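Long-range contacts in glycosyltransferase (Rickettsia africae, PDB 7MI0), which probably transfers a sugar from an activated donor to an acceptor, as a glycosyltransferase of the GT-B fold: residues N160-H165 with P299-R304; L128-G133 with V156-F161; I292-I297 with I317-G322. All coordinates share one frame; numbering follows the deposited sequence.

Contact 1 (N160-H165 with P299-R304); sequences NFVKQH and PEAFGR
The first turns of helix 160-168 face an irregular loop, residues 299-303, that runs into helix 304-311. The backbones stay apart: the closest CA atoms, of Val162 and Ala301, are 6.2 Å from each other. No hydrogen bond joins the two segments, which meet mainly through apolar groups. Phe161 has the most surface buried by the other segment. Its CG lies anti to the backbone N (chi1 175°), and this swings the ring out toward the loop. One side of the ring, CD2, CE2 and CZ, lies along the loop; CZ of Phe161 is 3.6 Å from CB of Pro299. The two rings cross obliquely. The CD2 corner of Phe161 lies 3.9 Å from the carbonyl O of Glu300. The helix belongs to the N-terminal half of the chain and the loop to the C-terminal half. Each half is built around its own parallel sheet, as in the GT-B fold, so this contact bridges the two across the interdomain cleft. Deeper in, one methyl of Val162 meets one methyl of the loop, with CG2 of Val162 3.8 Å from CB of Ala301. That CG2 branch stands beside the backbone N and anti to the carbonyl carbon. The carboxylate of Glu300 is engaged elsewhere, in a salt bridge with Lys225. At the start of helix 160-168, the backbone N atoms of Asn160 and Phe161 both donate to the carboxylate of Glu326.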
ATOM      1  N   ASN A 160     -12.268   1.455  -0.918  1.00 48.93           N
ATOM      2  CA  ASN A 160     -13.550   1.743  -1.546  1.00 51.97           C
ATOM      3  C   ASN A 160     -13.370   2.340  -2.928  1.00 51.99           C
ATOM      4  O   ASN A 160     -14.276   2.237  -3.760  1.00 56.66           O
ATOM      5  CB  ASN A 160     -14.386   2.680  -0.678  1.00 53.62           C
ATOM      6  CG  ASN A 160     -15.064   1.955   0.470  1.00 64.03           C
ATOM      7  OD1 ASN A 160     -16.107   1.316   0.290  1.00 69.78           O
ATOM      8  ND2 ASN A 160     -14.476   2.051   1.661  1.00 58.04           N
ATOM      9  N   PHE A 161     -12.222   2.961  -3.185  1.00 50.00           N
ATOM     10  CA  PHE A 161     -11.921   3.446  -4.524  1.00 51.95           C
ATOM     11  C   PHE A 161     -11.821   2.287  -5.511  1.00 57.49           C
ATOM     12  O   PHE A 161     -12.355   2.360  -6.624  1.00 61.87           O
ATOM     13  CB  PHE A 161     -10.630   4.261  -4.469  1.00 53.24           C
ATOM     14  CG  PHE A 161     -10.133   4.728  -5.795  1.00 55.59           C
ATOM     15  CD1 PHE A 161     -10.781   5.735  -6.480  1.00 59.91           C
ATOM     16  CD2 PHE A 161      -8.976   4.192  -6.334  1.00 54.07           C
ATOM     17  CE1 PHE A 161     -10.303   6.178  -7.693  1.00 62.65           C
ATOM     18  CE2 PHE A 161      -8.491   4.634  -7.545  1.00 56.77           C
ATOM     19  CZ  PHE A 161      -9.157   5.631  -8.225  1.00 61.07           C
ATOM     20  N   VAL A 162     -11.170   1.195  -5.110  1.00 51.20           N
ATOM     21  CA  VAL A 162     -11.101   0.020  -5.973  1.00 51.82           C
ATOM     22  C   VAL A 162     -12.469  -0.647  -6.085  1.00 53.32           C
ATOM     23  O   VAL A 162     -12.854  -1.122  -7.159  1.00 55.30           O
ATOM     24  CB  VAL A 162     -10.027  -0.957  -5.456  1.00 49.70           C
ATOM     25  CG1 VAL A 162     -10.135  -2.303  -6.151  1.00 44.33           C
ATOM     26  CG2 VAL A 162      -8.639  -0.372  -5.662  1.00 49.83           C
ATOM     27  N   LYS A 163     -13.226  -0.691  -4.984  1.00 51.36           N
ATOM     28  CA  LYS A 163     -14.556  -1.293  -5.024  1.00 50.99           C
ATOM     29  C   LYS A 163     -15.456  -0.570  -6.015  1.00 56.45           C
ATOM     30  O   LYS A 163     -16.226  -1.207  -6.745  1.00 57.46           O
ATOM     31  CB  LYS A 163     -15.186  -1.283  -3.630  1.00 51.99           C
ATOM     32  CG  LYS A 163     -16.622  -1.799  -3.579  1.00 52.12           C
ATOM     33  CD  LYS A 163     -17.340  -1.298  -2.328  1.00 63.40           C
ATOM     34  CE  LYS A 163     -18.793  -1.752  -2.271  1.00 73.57           C
ATOM     35  NZ  LYS A 163     -18.933  -3.178  -1.868  1.00 74.68           N
ATOM     36  N   GLN A 164     -15.371   0.762  -6.055  1.00 59.82           N
ATOM     37  CA  GLN A 164     -16.149   1.525  -7.028  1.00 64.24           C
ATOM     38  C   GLN A 164     -15.790   1.130  -8.454  1.00 59.92           C
ATOM     39  O   GLN A 164     -16.676   0.933  -9.290  1.00 62.88           O
ATOM     40  CB  GLN A 164     -15.937   3.021  -6.813  1.00 66.20           C
ATOM     41  CG  GLN A 164     -16.738   3.569  -5.654  1.00 68.02           C
ATOM     42  CD  GLN A 164     -18.215   3.267  -5.795  1.00 71.92           C
ATOM     43  OE1 GLN A 164     -18.815   3.522  -6.843  1.00 79.49           O
ATOM     44  NE2 GLN A 164     -18.809   2.708  -4.744  1.00 68.40           N
ATOM     45  N   HIS A 165     -14.494   1.006  -8.744  1.00 56.66           N
ATOM     46  CA  HIS A 165     -14.054   0.533 -10.053  1.00 54.83           C
ATOM     47  C   HIS A 165     -14.665  -0.826 -10.384  1.00 58.48           C
ATOM     48  O   HIS A 165     -15.194  -1.034 -11.482  1.00 57.79           O
ATOM     49  CB  HIS A 165     -12.526   0.468 -10.077  1.00 54.44           C
ATOM     50  CG  HIS A 165     -11.953  -0.005 -11.375  1.00 60.89           C
ATOM     51  ND1 HIS A 165     -12.110   0.688 -12.556  1.00 62.91           N
ATOM     52  CD2 HIS A 165     -11.211  -1.097 -11.675  1.00 62.63           C
ATOM     53  CE1 HIS A 165     -11.493   0.041 -13.528  1.00 65.51           C
ATOM     54  NE2 HIS A 165     -10.941  -1.046 -13.021  1.00 68.07           N
ATOM     55  N   PRO A 299      -4.390   8.819  -9.426  1.00 66.15           N
ATOM     56  CA  PRO A 299      -4.965   8.193  -8.231  1.00 63.57           C
ATOM     57  C   PRO A 299      -4.197   6.957  -7.802  1.00 69.62           C
ATOM     58  O   PRO A 299      -3.610   6.239  -8.615  1.00 71.64           O
ATOM     59  CB  PRO A 299      -6.387   7.834  -8.671  1.00 65.12           C
ATOM     60  CG  PRO A 299      -6.284   7.679 -10.157  1.00 65.52           C
ATOM     61  CD  PRO A 299      -5.267   8.688 -10.602  1.00 63.41           C
ATOM     62  N   GLU A 300      -4.203   6.720  -6.495  1.00 72.42           N
ATOM     63  CA  GLU A 300      -3.600   5.537  -5.902  1.00 72.69           C
ATOM     64  C   GLU A 300      -4.682   4.720  -5.218  1.00 68.32           C
ATOM     65  O   GLU A 300      -5.613   5.279  -4.630  1.00 69.76           O
ATOM     66  CB  GLU A 300      -2.509   5.910  -4.899  1.00 82.15           C
ATOM     67  CG  GLU A 300      -1.300   6.568  -5.535  1.00 85.42           C
ATOM     68  CD  GLU A 300      -0.225   6.904  -4.526  1.00 86.53           C
ATOM     69  OE1 GLU A 300      -0.438   7.824  -3.701  1.00 81.72           O
ATOM     70  OE2 GLU A 300       0.830   6.234  -4.561  1.00 85.41           O
ATOM     71  N   ALA A 301      -4.556   3.396  -5.302  1.00 62.53           N
ATOM     72  CA  ALA A 301      -5.543   2.522  -4.682  1.00 62.14           C
ATOM     73  C   ALA A 301      -5.659   2.798  -3.188  1.00 61.98           C
ATOM     74  O   ALA A 301      -6.755   2.746  -2.620  1.00 51.24           O
ATOM     75  CB  ALA A 301      -5.173   1.062  -4.939  1.00 58.04           C
ATOM     76  N   PHE A 302      -4.536   3.099  -2.539  1.00 71.40           N
ATOM     77  CA  PHE A 302      -4.516   3.482  -1.135  1.00 73.94           C
ATOM     78  C   PHE A 302      -3.218   4.229  -0.866  1.00 75.38           C
ATOM     79  O   PHE A 302      -2.181   3.916  -1.462  1.00 76.06           O
ATOM     80  CB  PHE A 302      -4.638   2.265  -0.211  1.00 68.86           C
ATOM     81  CG  PHE A 302      -3.422   1.381  -0.210  1.00 71.96           C
ATOM     82  CD1 PHE A 302      -3.249   0.412  -1.186  1.00 71.69           C
ATOM     83  CD2 PHE A 302      -2.453   1.515   0.773  1.00 72.37           C
ATOM     84  CE1 PHE A 302      -2.136  -0.406  -1.182  1.00 74.57           C
ATOM     85  CE2 PHE A 302      -1.336   0.701   0.782  1.00 75.42           C
ATOM     86  CZ  PHE A 302      -1.176  -0.261  -0.196  1.00 77.59           C
ATOM     87  N   GLY A 303      -3.284   5.218   0.021  1.00 62.99           N
ATOM     88  CA  GLY A 303      -2.108   5.988   0.362  1.00 61.97           C
ATOM     89  C   GLY A 303      -1.380   5.399   1.551  1.00 60.23           C
ATOM     90  O   GLY A 303      -1.677   5.747   2.698  1.00 59.02           O
ATOM     91  N   ARG A 304      -0.426   4.504   1.283  1.00 63.37           N
ATOM     92  CA  ARG A 304       0.301   3.827   2.354  1.00 53.04           C
ATOM     93  C   ARG A 304       0.937   4.824   3.313  1.00 49.76           C
ATOM     94  O   ARG A 304       0.779   4.713   4.535  1.00 48.92           O
ATOM     95  CB  ARG A 304       1.370   2.906   1.767  1.00 50.40           C
ATOM     96  CG  ARG A 304       2.016   2.001   2.796  1.00 51.93           C
ATOM     97  CD  ARG A 304       3.290   1.364   2.281  1.00 56.35           C
ATOM     98  NE  ARG A 304       4.446   2.230   2.471  1.00 58.58           N
ATOM     99  CZ  ARG A 304       5.020   2.942   1.511  1.00 66.12           C
ATOM    100  NH1 ARG A 304       4.584   2.899   0.261  1.00 59.11           N
ATOM    101  NH2 ARG A 304       6.061   3.716   1.813  1.00 73.58           N
TER

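Contact 2 (L128-G133 with V156-F161); sequences LTTFHG and VAVSNF
Val156 runs alongside Thr130, both side chains rising from the same face of a parallel sheet. CG1 of Val156 is 3.6 Å from CG2 of Thr130, while CB of Val156 sits 3.5 Å from OG1 of Thr130. That hydroxyl is hydrogen-bonded to His106. The two strands belong to a beta-alpha-beta unit, strand 126-131, helix 139-149 and strand 154-157, in the Rossmann-like N-terminal sheet of the GT-B fold. Val156 is held by strand 126-131 through both its N and its O. N of Val156 donates to O of Thr129 at 2.7 Å, in the carbonyl plane. O of Val156 accepts from N of Phe131, also at 2.7 Å, nearly along the C=O axis and almost straight, with an N-H...O angle of 168°. A weak bond from Val158 N to Phe131 O continues the ladder. Phe131 and Ala157 project from the other face, where helix 160-168 covers them. Past the strand ends, CG1 of Val158 reaches 3.4 Å from O of Phe131. The same methyl makes a CH-pi contact over one face of the His132 imidazole, 4.2 Å from CG1 of Val158 to the ring centroid and 19° off the normal.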
ATOM      1  N   LEU A 128     -10.414 -17.119  -4.465  1.00 45.90           N
ATOM      2  CA  LEU A 128     -10.542 -15.774  -3.920  1.00 42.23           C
ATOM      3  C   LEU A 128      -9.607 -14.836  -4.664  1.00 43.52           C
ATOM      4  O   LEU A 128      -8.427 -15.148  -4.843  1.00 49.64           O
ATOM      5  CB  LEU A 128     -10.227 -15.743  -2.422  1.00 41.38           C
ATOM      6  CG  LEU A 128     -10.329 -14.353  -1.784  1.00 46.47           C
ATOM      7  CD1 LEU A 128     -11.704 -13.748  -2.042  1.00 43.08           C
ATOM      8  CD2 LEU A 128     -10.027 -14.400  -0.292  1.00 39.72           C
ATOM      9  N   THR A 129     -10.136 -13.687  -5.083  1.00 44.15           N
ATOM     10  CA  THR A 129      -9.370 -12.648  -5.762  1.00 39.19           C
ATOM     11  C   THR A 129      -9.350 -11.386  -4.910  1.00 45.64           C
ATOM     12  O   THR A 129     -10.396 -10.953  -4.407  1.00 42.87           O
ATOM     13  CB  THR A 129      -9.972 -12.329  -7.134  1.00 39.61           C
ATOM     14  OG1 THR A 129     -10.125 -13.538  -7.883  1.00 48.10           O
ATOM     15  CG2 THR A 129      -9.079 -11.360  -7.907  1.00 40.33           C
ATOM     16  N   THR A 130      -8.166 -10.797  -4.756  1.00 44.68           N
ATOM     17  CA  THR A 130      -8.012  -9.467  -4.179  1.00 40.75           C
ATOM     18  C   THR A 130      -7.460  -8.538  -5.249  1.00 44.26           C
ATOM     19  O   THR A 130      -6.469  -8.867  -5.910  1.00 48.38           O
ATOM     20  CB  THR A 130      -7.078  -9.476  -2.964  1.00 42.21           C
ATOM     21  OG1 THR A 130      -7.581 -10.378  -1.970  1.00 39.67           O
ATOM     22  CG2 THR A 130      -6.977  -8.079  -2.362  1.00 35.97           C
ATOM     23  N   PHE A 131      -8.104  -7.385  -5.420  1.00 47.08           N
ATOM     24  CA  PHE A 131      -7.674  -6.365  -6.373  1.00 46.85           C
ATOM     25  C   PHE A 131      -6.902  -5.294  -5.608  1.00 45.54           C
ATOM     26  O   PHE A 131      -7.492  -4.526  -4.844  1.00 47.25           O
ATOM     27  CB  PHE A 131      -8.877  -5.768  -7.106  1.00 49.24           C
ATOM     28  CG  PHE A 131      -9.664  -6.779  -7.915  1.00 50.03           C
ATOM     29  CD1 PHE A 131     -10.704  -7.496  -7.339  1.00 49.19           C
ATOM     30  CD2 PHE A 131      -9.360  -7.010  -9.249  1.00 42.03           C
ATOM     31  CE1 PHE A 131     -11.420  -8.427  -8.080  1.00 50.72           C
ATOM     32  CE2 PHE A 131     -10.076  -7.930  -9.988  1.00 44.32           C
ATOM     33  CZ  PHE A 131     -11.105  -8.642  -9.405  1.00 43.51           C
ATOM     34  N   HIS A 132      -5.584  -5.257  -5.797  1.00 49.83           N
ATOM     35  CA  HIS A 132      -4.729  -4.270  -5.145  1.00 49.87           C
ATOM     36  C   HIS A 132      -4.622  -2.971  -5.934  1.00 52.73           C
ATOM     37  O   HIS A 132      -3.810  -2.108  -5.583  1.00 56.55           O
ATOM     38  CB  HIS A 132      -3.322  -4.836  -4.923  1.00 48.85           C
ATOM     39  CG  HIS A 132      -3.264  -5.956  -3.934  1.00 48.01           C
ATOM     40  ND1 HIS A 132      -2.625  -5.842  -2.720  1.00 57.23           N
ATOM     41  CD2 HIS A 132      -3.756  -7.216  -3.984  1.00 48.03           C
ATOM     42  CE1 HIS A 132      -2.729  -6.983  -2.062  1.00 55.19           C
ATOM     43  NE2 HIS A 132      -3.412  -7.833  -2.806  1.00 49.40           N
ATOM     44  N   GLY A 133      -5.399  -2.817  -6.996  1.00 54.70           N
ATOM     45  CA  GLY A 133      -5.280  -1.617  -7.797  1.00 58.81           C
ATOM     46  C   GLY A 133      -6.372  -1.574  -8.837  1.00 58.68           C
ATOM     47  O   GLY A 133      -7.200  -2.482  -8.939  1.00 57.01           O
ATOM     48  N   VAL A 156     -12.088  -9.270  -3.172  1.00 42.35           N
ATOM     49  CA  VAL A 156     -11.662  -8.320  -2.149  1.00 40.80           C
ATOM     50  C   VAL A 156     -11.089  -7.087  -2.831  1.00 41.34           C
ATOM     51  O   VAL A 156     -10.234  -7.201  -3.715  1.00 44.69           O
ATOM     52  CB  VAL A 156     -10.633  -8.939  -1.181  1.00 36.56           C
ATOM     53  CG1 VAL A 156      -9.993  -7.871  -0.331  1.00 33.41           C
ATOM     54  CG2 VAL A 156     -11.293  -9.972  -0.296  1.00 37.69           C
ATOM     55  N   ALA A 157     -11.562  -5.915  -2.422  1.00 40.10           N
ATOM     56  CA  ALA A 157     -10.994  -4.642  -2.831  1.00 42.51           C
ATOM     57  C   ALA A 157     -10.242  -4.030  -1.655  1.00 41.88           C
ATOM     58  O   ALA A 157     -10.757  -3.987  -0.533  1.00 43.11           O
ATOM     59  CB  ALA A 157     -12.082  -3.684  -3.322  1.00 44.98           C
ATOM     60  N   VAL A 158      -9.016  -3.563  -1.917  1.00 37.35           N
ATOM     61  CA  VAL A 158      -8.177  -2.980  -0.872  1.00 36.92           C
ATOM     62  C   VAL A 158      -8.613  -1.581  -0.481  1.00 45.43           C
ATOM     63  O   VAL A 158      -8.004  -0.987   0.420  1.00 50.38           O
ATOM     64  CB  VAL A 158      -6.697  -2.891  -1.290  1.00 41.81           C
ATOM     65  CG1 VAL A 158      -6.162  -4.251  -1.715  1.00 38.75           C
ATOM     66  CG2 VAL A 158      -6.530  -1.862  -2.395  1.00 45.43           C
ATOM     67  N   SER A 159      -9.635  -1.028  -1.133  1.00 43.44           N
ATOM     68  CA  SER A 159     -10.162   0.283  -0.775  1.00 45.26           C
ATOM     69  C   SER A 159     -11.560   0.418  -1.357  1.00 47.45           C
ATOM     70  O   SER A 159     -11.995  -0.392  -2.178  1.00 54.04           O
ATOM     71  CB  SER A 159      -9.247   1.409  -1.271  1.00 51.52           C
ATOM     72  OG  SER A 159      -9.090   1.385  -2.684  1.00 50.55           O
ATOM     73  N   ASN A 160     -12.268   1.455  -0.918  1.00 48.93           N
ATOM     74  CA  ASN A 160     -13.550   1.743  -1.546  1.00 51.97           C
ATOM     75  C   ASN A 160     -13.370   2.340  -2.928  1.00 51.99           C
ATOM     76  O   ASN A 160     -14.276   2.237  -3.760  1.00 56.66           O
ATOM     77  CB  ASN A 160     -14.386   2.680  -0.678  1.00 53.62           C
ATOM     78  CG  ASN A 160     -15.064   1.955   0.470  1.00 64.03           C
ATOM     79  OD1 ASN A 160     -16.107   1.316   0.290  1.00 69.78           O
ATOM     80  ND2 ASN A 160     -14.476   2.051   1.661  1.00 58.04           N
ATOM     81  N   PHE A 161     -12.222   2.961  -3.185  1.00 50.00           N
ATOM     82  CA  PHE A 161     -11.921   3.446  -4.524  1.00 51.95           C
ATOM     83  C   PHE A 161     -11.821   2.287  -5.511  1.00 57.49           C
ATOM     84  O   PHE A 161     -12.355   2.360  -6.624  1.00 61.87           O
ATOM     85  CB  PHE A 161     -10.630   4.261  -4.469  1.00 53.24           C
ATOM     86  CG  PHE A 161     -10.133   4.728  -5.795  1.00 55.59           C
ATOM     87  CD1 PHE A 161     -10.781   5.735  -6.480  1.00 59.91           C
ATOM     88  CD2 PHE A 161      -8.976   4.192  -6.334  1.00 54.07           C
ATOM     89  CE1 PHE A 161     -10.303   6.178  -7.693  1.00 62.65           C
ATOM     90  CE2 PHE A 161      -8.491   4.634  -7.545  1.00 56.77           C
ATOM     91  CZ  PHE A 161      -9.157   5.631  -8.225  1.00 61.07           C
TER

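Contact 3 (I292-I297 with I317-G322); sequences IISASI and IATNIG
Backbone hydrogen bonds carry the first half of this contact. Strands 292-294 and 317-319 run parallel, 1° apart, with their axes 4.8 Å from each other. N of Ile317 donates to O of Ile292 at 3.0 Å, and O of Ile317 accepts from N of Ser294 at 2.9 Å. Both bonds lie nearly along the C=O axis of the acceptor. The next bond, from Thr319 N to Ser294 O, is weak and bent, with an N-H...O angle of 132°. O of Ser294 also receives a CA-H...O contact from Ala318.

The strands are consecutive members of a beta-alpha-beta unit, linked through helix 304-311, in the C-terminal parallel sheet, as in the GT-B fold. Strand 214-218 flanks them beyond Ile293, and strand 335-337 beyond Ala318.

One side-chain hydrogen bond extends the pairing past the strand ends. OG1 of Thr319 donates to O of Ser296 at 2.8 Å, in the carbonyl plane and on a lone pair. The hydroxyl is placed there by a chi1 of 44°, the crowded position between backbone N and carbonyl carbon.

Van der Waals contacts fill in the rest. Ile293 and Ile317 are neighbours on one face, and CD1 of Ile293 is 3.8 Å from CB of Ile317. Helix 342-355 packs on Ile317. On the other face, CB of Ser294 and CB of Ala318 are 4.1 Å apart. CG2 of Thr319, anti to the carbonyl carbon, lies against CA of Ala295. Ile321 is extended, and its methyl CD1 meets a backbone carbonyl, 3.4 Å from O of Ile297.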
ATOM      1  N   ILE A 292       3.782  15.360   6.812  1.00 52.20           N
ATOM      2  CA  ILE A 292       3.976  14.319   5.805  1.00 49.51           C
ATOM      3  C   ILE A 292       3.159  14.672   4.570  1.00 51.26           C
ATOM      4  O   ILE A 292       2.030  15.162   4.686  1.00 52.28           O
ATOM      5  CB  ILE A 292       3.576  12.929   6.334  1.00 47.05           C
ATOM      6  CG1 ILE A 292       4.188  12.680   7.709  1.00 49.15           C
ATOM      7  CG2 ILE A 292       4.036  11.852   5.373  1.00 54.39           C
ATOM      8  CD1 ILE A 292       5.692  12.662   7.703  1.00 52.64           C
ATOM      9  N   ILE A 293       3.717  14.405   3.388  1.00 50.28           N
ATOM     10  CA  ILE A 293       3.126  14.850   2.129  1.00 52.08           C
ATOM     11  C   ILE A 293       2.909  13.655   1.210  1.00 56.02           C
ATOM     12  O   ILE A 293       3.851  12.908   0.918  1.00 61.13           O
ATOM     13  CB  ILE A 293       3.998  15.898   1.418  1.00 52.16           C
ATOM     14  CG1 ILE A 293       4.213  17.126   2.308  1.00 52.52           C
ATOM     15  CG2 ILE A 293       3.365  16.293   0.090  1.00 47.80           C
ATOM     16  CD1 ILE A 293       2.965  17.942   2.560  1.00 52.08           C
ATOM     17  N   SER A 294       1.671  13.482   0.750  1.00 54.51           N
ATOM     18  CA  SER A 294       1.362  12.709  -0.444  1.00 52.70           C
ATOM     19  C   SER A 294       0.776  13.673  -1.461  1.00 53.35           C
ATOM     20  O   SER A 294      -0.268  14.285  -1.210  1.00 49.76           O
ATOM     21  CB  SER A 294       0.377  11.578  -0.163  1.00 51.13           C
ATOM     22  OG  SER A 294      -0.254  11.174  -1.370  1.00 59.37           O
ATOM     23  N   ALA A 295       1.447  13.813  -2.597  1.00 58.52           N
ATOM     24  CA  ALA A 295       1.086  14.819  -3.584  1.00 54.77           C
ATOM     25  C   ALA A 295       0.779  14.194  -4.939  1.00 58.11           C
ATOM     26  O   ALA A 295       0.926  14.847  -5.972  1.00 63.77           O
ATOM     27  CB  ALA A 295       2.195  15.859  -3.715  1.00 51.78           C
ATOM     28  N   SER A 296       0.354  12.932  -4.945  1.00 56.73           N
ATOM     29  CA  SER A 296       0.163  12.211  -6.197  1.00 60.14           C
ATOM     30  C   SER A 296      -0.900  12.891  -7.047  1.00 62.85           C
ATOM     31  O   SER A 296      -1.963  13.275  -6.549  1.00 60.10           O
ATOM     32  CB  SER A 296      -0.230  10.761  -5.918  1.00 62.35           C
ATOM     33  OG  SER A 296       0.677  10.150  -5.017  1.00 71.73           O
ATOM     34  N   ILE A 297      -0.604  13.052  -8.337  1.00 60.10           N
ATOM     35  CA  ILE A 297      -1.537  13.678  -9.264  1.00 60.52           C
ATOM     36  C   ILE A 297      -2.295  12.659 -10.097  1.00 65.87           C
ATOM     37  O   ILE A 297      -3.178  13.039 -10.878  1.00 68.43           O
ATOM     38  CB  ILE A 297      -0.812  14.686 -10.172  1.00 60.90           C
ATOM     39  CG1 ILE A 297       0.262  13.982 -10.999  1.00 62.35           C
ATOM     40  CG2 ILE A 297      -0.187  15.778  -9.333  1.00 63.13           C
ATOM     41  CD1 ILE A 297       1.129  14.925 -11.790  1.00 57.57           C
ATOM     42  N   ILE A 317      -0.875  15.685   4.935  1.00 48.05           N
ATOM     43  CA  ILE A 317      -1.465  16.408   3.816  1.00 47.88           C
ATOM     44  C   ILE A 317      -1.424  15.489   2.599  1.00 51.62           C
ATOM     45  O   ILE A 317      -0.339  15.089   2.158  1.00 52.86           O
ATOM     46  CB  ILE A 317      -0.716  17.720   3.542  1.00 49.84           C
ATOM     47  CG1 ILE A 317      -0.753  18.629   4.767  1.00 42.76           C
ATOM     48  CG2 ILE A 317      -1.294  18.426   2.343  1.00 48.68           C
ATOM     49  CD1 ILE A 317      -0.063  19.958   4.543  1.00 49.47           C
ATOM     50  N   ALA A 318      -2.599  15.150   2.059  1.00 52.72           N
ATOM     51  CA  ALA A 318      -2.699  14.234   0.926  1.00 47.40           C
ATOM     52  C   ALA A 318      -3.595  14.813  -0.159  1.00 51.62           C
ATOM     53  O   ALA A 318      -4.552  15.544   0.120  1.00 50.57           O
ATOM     54  CB  ALA A 318      -3.245  12.872   1.349  1.00 47.48           C
ATOM     55  N   THR A 319      -3.274  14.472  -1.407  1.00 54.01           N
ATOM     56  CA  THR A 319      -4.097  14.894  -2.533  1.00 51.97           C
ATOM     57  C   THR A 319      -5.401  14.114  -2.549  1.00 52.95           C
ATOM     58  O   THR A 319      -5.426  12.905  -2.310  1.00 57.38           O
ATOM     59  CB  THR A 319      -3.359  14.692  -3.853  1.00 50.20           C
ATOM     60  OG1 THR A 319      -2.706  13.416  -3.849  1.00 62.36           O
ATOM     61  CG2 THR A 319      -2.334  15.781  -4.055  1.00 49.42           C
ATOM     62  N   ASN A 320      -6.493  14.821  -2.833  1.00 51.40           N
ATOM     63  CA  ASN A 320      -7.830  14.235  -2.801  1.00 55.11           C
ATOM     64  C   ASN A 320      -8.059  13.477  -4.104  1.00 60.00           C
ATOM     65  O   ASN A 320      -8.726  13.941  -5.031  1.00 66.41           O
ATOM     66  CB  ASN A 320      -8.877  15.317  -2.584  1.00 53.39           C
ATOM     67  CG  ASN A 320     -10.280  14.765  -2.572  1.00 61.10           C
ATOM     68  OD1 ASN A 320     -10.477  13.550  -2.492  1.00 65.70           O
ATOM     69  ND2 ASN A 320     -11.267  15.650  -2.652  1.00 65.40           N
ATOM     70  N   ILE A 321      -7.501  12.272  -4.166  1.00 60.59           N
ATOM     71  CA  ILE A 321      -7.519  11.507  -5.407  1.00 61.72           C
ATOM     72  C   ILE A 321      -7.272  10.032  -5.113  1.00 64.04           C
ATOM     73  O   ILE A 321      -6.370   9.677  -4.345  1.00 59.41           O
ATOM     74  CB  ILE A 321      -6.489  12.078  -6.402  1.00 57.93           C
ATOM     75  CG1 ILE A 321      -6.563  11.354  -7.738  1.00 62.52           C
ATOM     76  CG2 ILE A 321      -5.074  12.006  -5.838  1.00 59.90           C
ATOM     77  CD1 ILE A 321      -5.537  11.848  -8.725  1.00 57.63           C
ATOM     78  N   GLY A 322      -8.085   9.165  -5.711  1.00 64.73           N
ATOM     79  CA  GLY A 322      -7.939   7.750  -5.453  1.00 57.96           C
ATOM     80  C   GLY A 322      -8.269   7.417  -4.012  1.00 55.75           C
ATOM     81  O   GLY A 322      -9.037   8.109  -3.337  1.00 60.77           O
TER

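How the contacts relate
Contacts 2 and 3 are strand pairs in the two different sheets, and their centres lie about 20 Å apart. Contact 1 spans the gap between these halves, with its centre about 8 Å from that of contact 2 and about 13 Å from that of contact 3. Contacts 1 and 2 share Asn160 and Phe161. Ser159 OG, in contact 2, caps Val162 N and is probably hydrogen-bonded to Ala301 O of contact 1, at 2.7 Å. Phe161 reaches contact 3 as well: CE1 of Phe161 is 3.6 Å from CA of Gly322. Contact 1 lies at the cleft, and the loops ending contacts 2 and 3 lead to it; substrates probably bind there, as in GT-B enzymes generally.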